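Local coordinates for malate dehydrogenase (Entamoeba histolytica, PDB 3I0P) that catalyses the NAD-dependent interconversion of malate and oxaloacetate, as a member of the malate/L-lactate dehydrogenase family, at the interface of chains A and B. Sequence-based numbering; all coordinates share one arbitrary frame. Chains: chain A/B, Malate dehydrogenase.

Contact 1: the interface of chains A and B. Residues chain A 83-84, 114-115, 117; chain B 113, 289, 294.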
# COMPACT_ATOMS: atom_id res chain seq x y z
N THR A 83 -19.39 -4.11 -8.25
CA THR A 83 -19.16 -2.79 -7.65
C THR A 83 -20.42 -2.18 -7.04
O THR A 83 -21.53 -2.67 -7.26
CB THR A 83 -18.61 -1.76 -8.67
OG1 THR A 83 -19.66 -1.33 -9.55
CG2 THR A 83 -17.44 -2.34 -9.47
N CYS A 84 -20.22 -1.11 -6.26
CA CYS A 84 -21.32 -0.31 -5.75
C CYS A 84 -20.86 1.04 -5.21
O CYS A 84 -19.76 1.14 -4.65
CB CYS A 84 -22.11 -1.09 -4.68
SG CYS A 84 -23.66 -0.29 -4.22
N GLY A 114 -15.17 -7.91 -5.46
CA GLY A 114 -16.16 -6.93 -5.11
C GLY A 114 -15.51 -5.67 -4.59
O GLY A 114 -14.49 -5.73 -3.88
N MET A 115 -16.09 -4.52 -4.96
CA MET A 115 -15.64 -3.23 -4.45
C MET A 115 -16.83 -2.32 -4.17
O MET A 115 -17.67 -2.07 -5.04
CB MET A 115 -14.67 -2.54 -5.40
CG MET A 115 -14.19 -1.19 -4.89
SD MET A 115 -12.65 -0.65 -5.66
CE MET A 115 -12.40 0.91 -4.84
N VAL A 117 -17.73 1.50 -2.57
CA VAL A 117 -17.23 2.79 -2.07
C VAL A 117 -18.35 3.59 -1.39
O VAL A 117 -19.53 3.39 -1.67
CB VAL A 117 -16.51 3.63 -3.17
CG1 VAL A 117 -15.27 2.90 -3.65
CG2 VAL A 117 -17.45 3.93 -4.34
N MET B 113 -14.36 -5.46 -12.37
CA MET B 113 -13.05 -5.71 -11.80
C MET B 113 -12.38 -6.94 -12.39
O MET B 113 -13.06 -7.85 -12.89
CB MET B 113 -13.16 -5.86 -10.28
CG MET B 113 -13.60 -4.59 -9.60
SD MET B 113 -13.91 -4.89 -7.89
CE MET B 113 -12.25 -4.72 -7.21
N ILE B 289 -9.44 -2.03 -11.95
CA ILE B 289 -10.75 -1.60 -11.46
C ILE B 289 -11.34 -0.62 -12.47
O ILE B 289 -10.75 0.42 -12.75
CB ILE B 289 -10.64 -0.90 -10.08
CG1 ILE B 289 -10.17 -1.89 -9.02
CG2 ILE B 289 -11.97 -0.25 -9.68
CD1 ILE B 289 -9.53 -1.23 -7.85
N PHE B 294 -18.39 3.12 -11.44
CA PHE B 294 -18.62 3.91 -10.23
C PHE B 294 -19.09 5.32 -10.54
O PHE B 294 -20.06 5.79 -9.97
CB PHE B 294 -17.33 4.03 -9.41
CG PHE B 294 -16.87 2.75 -8.82
CD1 PHE B 294 -17.42 2.28 -7.62
CD2 PHE B 294 -15.88 1.99 -9.45
CE1 PHE B 294 -16.99 1.08 -7.06
CE2 PHE B 294 -15.45 0.80 -8.91
CZ PHE B 294 -15.99 0.34 -7.71
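Strands 83-87 and 113-119 of chain A meet, from chain B, the start of its own strand 113-119, the end of strand 282-290, and the loop residue B:Phe294 just past the 3-10 helix 291-293. B:Phe294 pushes its ring in among A:Thr83, A:Met115 and A:Val117. The far end of the ring does most of the touching: CZ of B:Phe294 is 3.5 Å from CB of A:Thr83 and about as near to that residue's methyl CG2. CB and CG2 of A:Thr83 both lie over one face of the ring, at its rim near CZ, while A:Val117 and A:Met115 approach from the other side of the ring plane. There CG2 of A:Val117 sits 3.7 Å from CD1 of B:Phe294.

A:Met115 runs out as an extended chain, CG anti to the backbone N (chi1 -180°), and crosses B:Phe294 at about a right angle, CG to CZ 3.7 Å. Farther out, SD of A:Met115 lies 3.9 Å from the CD1 methyl of B:Ile289. B:Met113 brings SD to 3.5 Å from CB of A:Met115, and the bend at chi3 (85°) lays its CE methyl against the same carbon. The patch is thus mainly a sulfur, methyl and ring contact. At the edge of the B:Phe294 ring, in its plane, O of A:Cys84 lies 3.7 Å from CE1.

Contact 2: the interface of chains A and B. Residues chain A 170, 178, 300, 304, 307; chain B 256, 260.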
# COMPACT_ATOMS: atom_id res chain seq x y z
N ILE A 170 -5.89 -10.82 5.41
CA ILE A 170 -5.62 -11.99 4.58
C ILE A 170 -5.77 -13.27 5.40
O ILE A 170 -5.17 -13.40 6.48
CB ILE A 170 -4.19 -11.92 3.96
CG1 ILE A 170 -4.10 -10.76 2.95
CG2 ILE A 170 -3.80 -13.27 3.32
CD1 ILE A 170 -2.71 -10.33 2.60
N TYR A 178 -3.59 -12.66 8.92
CA TYR A 178 -2.72 -11.54 8.66
C TYR A 178 -3.63 -10.32 8.63
O TYR A 178 -4.67 -10.33 7.97
CB TYR A 178 -2.02 -11.72 7.31
CG TYR A 178 -1.35 -10.48 6.74
CD1 TYR A 178 0.03 -10.34 6.78
CD2 TYR A 178 -2.09 -9.47 6.13
CE1 TYR A 178 0.65 -9.21 6.25
CE2 TYR A 178 -1.49 -8.35 5.60
CZ TYR A 178 -0.12 -8.22 5.66
OH TYR A 178 0.48 -7.10 5.13
N PHE A 300 -3.97 -22.19 0.42
CA PHE A 300 -3.60 -20.77 0.51
C PHE A 300 -3.30 -20.32 1.94
O PHE A 300 -2.28 -19.67 2.18
CB PHE A 300 -4.71 -19.89 -0.09
CG PHE A 300 -4.53 -18.41 0.18
CD1 PHE A 300 -3.94 -17.58 -0.77
CD2 PHE A 300 -4.96 -17.85 1.38
CE1 PHE A 300 -3.78 -16.22 -0.54
CE2 PHE A 300 -4.80 -16.48 1.63
CZ PHE A 300 -4.21 -15.67 0.67
N VAL A 304 0.37 -18.72 3.38
CA VAL A 304 0.49 -17.49 4.18
C VAL A 304 1.18 -17.77 5.52
O VAL A 304 2.12 -17.06 5.91
CB VAL A 304 -0.90 -16.83 4.39
CG1 VAL A 304 -0.86 -15.76 5.48
CG2 VAL A 304 -1.42 -16.24 3.07
N ILE A 307 4.81 -18.32 5.06
CA ILE A 307 5.50 -17.03 4.93
C ILE A 307 5.76 -16.44 6.32
O ILE A 307 6.90 -16.09 6.65
CB ILE A 307 4.75 -16.05 3.96
CG1 ILE A 307 5.06 -16.41 2.49
CG2 ILE A 307 5.12 -14.58 4.21
CD1 ILE A 307 3.95 -16.05 1.51
N ILE B 256 2.60 -12.03 -0.59
CA ILE B 256 1.44 -12.93 -0.53
C ILE B 256 0.61 -12.82 -1.79
O ILE B 256 0.24 -13.83 -2.38
CB ILE B 256 0.58 -12.64 0.70
CG1 ILE B 256 1.32 -13.05 1.97
CG2 ILE B 256 -0.76 -13.35 0.60
CD1 ILE B 256 0.69 -12.51 3.22
N CYS B 260 1.01 -16.43 -3.19
CA CYS B 260 0.05 -17.33 -2.54
C CYS B 260 -1.14 -17.69 -3.39
O CYS B 260 -1.72 -18.77 -3.23
CB CYS B 260 -0.40 -16.77 -1.20
SG CYS B 260 0.90 -16.86 0.03
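B:Ile256 and A:Val304 form the apolar centre, their CG2 methyls 3.9 Å apart and the two side chains crossing at about a right angle. B:Ile256, near the end of helix 244-259, hides 68 Å² against chain A, and its branches spread over several neighbours, A:Ile170 touching both CG2 and CD1. CG2 lies anti to the backbone N (chi1 -69° for CG1) and points at both A:Val304 and A:Ile170. The CD1 end of B:Ile256 reaches A:Ile170 of strand 166-170 tip to tip, the CD1 methyls 4.1 Å apart. Beyond, CD1 of B:Ile256 rests over one face of the A:Tyr178 ring, 4.2 Å above its plane and offset toward the rim. On the opposite flank A:Ile307, one turn of helix 297-312 on from A:Val304, brings CD1 to 4.0 Å from CG1 of B:Ile256.

Moving outward, B:Cys260 follows the end of the helix and fits among A:Phe300, A:Val304 and A:Ile307. The thiol SG of B:Cys260, turned anti to the carbonyl carbon (chi1 -72°), lies 3.5 Å from CD1 of A:Ile307, while CB takes the CE1 corner of A:Phe300. A:Phe300, A:Val304 and A:Ile307 thus present one side of helix 297-312 to chain B. Polar atoms appear at the B:Cys260 end, where the backbone O of B:Cys260 stands 3.5 Å from CD1 of A:Phe300.

Contact 3: the interface of chains A and B. Residues chain A 235, 246-247, 250; chain B 235, 246-247, 250.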
# COMPACT_ATOMS: atom_id res chain seq x y z
N LEU A 235 4.52 8.26 6.23
CA LEU A 235 5.49 7.17 6.33
C LEU A 235 6.68 7.43 5.38
O LEU A 235 6.51 7.67 4.18
CB LEU A 235 4.82 5.82 6.06
CG LEU A 235 5.67 4.55 5.97
CD1 LEU A 235 6.35 4.20 7.30
CD2 LEU A 235 4.84 3.37 5.47
N LYS A 246 7.04 7.99 -0.75
CA LYS A 246 6.26 6.76 -0.80
C LYS A 246 5.03 6.82 0.11
O LYS A 246 3.90 6.69 -0.37
CB LYS A 246 7.16 5.54 -0.54
CG LYS A 246 8.26 5.39 -1.59
CD LYS A 246 9.18 4.24 -1.32
CE LYS A 246 10.11 4.02 -2.50
NZ LYS A 246 10.77 2.68 -2.46
N GLY A 247 5.22 7.06 1.41
CA GLY A 247 4.08 7.21 2.33
C GLY A 247 3.11 8.27 1.83
O GLY A 247 1.89 8.07 1.85
N LEU A 250 1.17 6.92 -1.06
CA LEU A 250 0.23 5.92 -0.54
C LEU A 250 -0.97 6.58 0.15
O LEU A 250 -2.11 6.17 -0.05
CB LEU A 250 0.94 4.92 0.39
CG LEU A 250 1.96 3.97 -0.26
CD1 LEU A 250 2.77 3.18 0.80
CD2 LEU A 250 1.34 3.01 -1.28
N LEU B 235 10.56 0.30 3.99
CA LEU B 235 10.06 1.66 4.20
C LEU B 235 9.65 1.84 5.69
O LEU B 235 8.86 1.06 6.24
CB LEU B 235 8.91 1.97 3.24
CG LEU B 235 8.13 3.29 3.39
CD1 LEU B 235 9.01 4.51 3.11
CD2 LEU B 235 6.90 3.29 2.49
N LYS B 246 5.39 -0.94 9.17
CA LYS B 246 4.47 -0.67 8.07
C LYS B 246 5.05 -1.11 6.72
O LYS B 246 4.45 -1.94 6.04
CB LYS B 246 4.00 0.79 8.10
CG LYS B 246 3.24 1.13 9.38
CD LYS B 246 2.82 2.58 9.45
CE LYS B 246 1.90 2.80 10.64
NZ LYS B 246 1.16 4.08 10.55
N GLY B 247 6.21 -0.58 6.34
CA GLY B 247 6.86 -0.99 5.09
C GLY B 247 7.04 -2.50 5.05
O GLY B 247 6.78 -3.15 4.03
N LEU B 250 3.75 -4.13 4.39
CA LEU B 250 3.39 -3.87 2.99
C LEU B 250 4.19 -4.76 2.03
O LEU B 250 3.64 -5.31 1.08
CB LEU B 250 3.55 -2.38 2.65
CG LEU B 250 2.57 -1.39 3.33
CD1 LEU B 250 2.98 0.08 3.09
CD2 LEU B 250 1.11 -1.62 2.94
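The loops carrying A:Leu235 and B:Leu235 and the first turns of helix 244-259 meet their own copies here, chain A against chain B, around the two-fold axis of the two-chain assembly of this malate/L-lactate dehydrogenase family member. A:Leu235 and B:Leu235 reach toward each other tip to tip, with the two CD2 methyls 3.6 Å apart and the CG carbons 3.8 Å apart. In both chains CG lies anti to the backbone N (chi1 174°), which carries the branched end toward the partner. Each leucine hides about 50 Å² this way.

The same CD2 methyl also reaches the partner's helix. CD2 of B:Leu235 lies 3.8 Å from CB of A:Lys246, the two side chains crossing obliquely, and the two-fold-related pair, CD2 of A:Leu235 and CB of B:Lys246, has the same length. Contact with A:Lys246 and B:Lys246 is therefore made at the root of the side chain, while the extended remainder carries NZ away from the leucine pair. N of A:Gly247, next in the helix, is 4.3 Å from CD2 of B:Leu235. One turn further along, A:Leu250 and B:Leu250 also meet end on, CD1 to CD1 at 3.9 Å.

Helix 244-259 ties contact 2 to contact 3: its early turns, with A:Leu250 and B:Leu250, face their own copy in contact 3, and B:Ile256, further along, enters the partner in contact 2. The C-alpha centres of these two patches are about 19 Å apart. The C-alpha centre of contact 1 is about 23 Å from that of contact 2 and about 25 Å from that of contact 3; contact 1 uses strand 113-119 from both chains. Contact 3 straddles the two-fold axis, whereas contacts 1 and 2 each recur with the chains exchanged. Apolar patches spread this widely would fit a stable dimer, although the structure alone does not prove that state in solution.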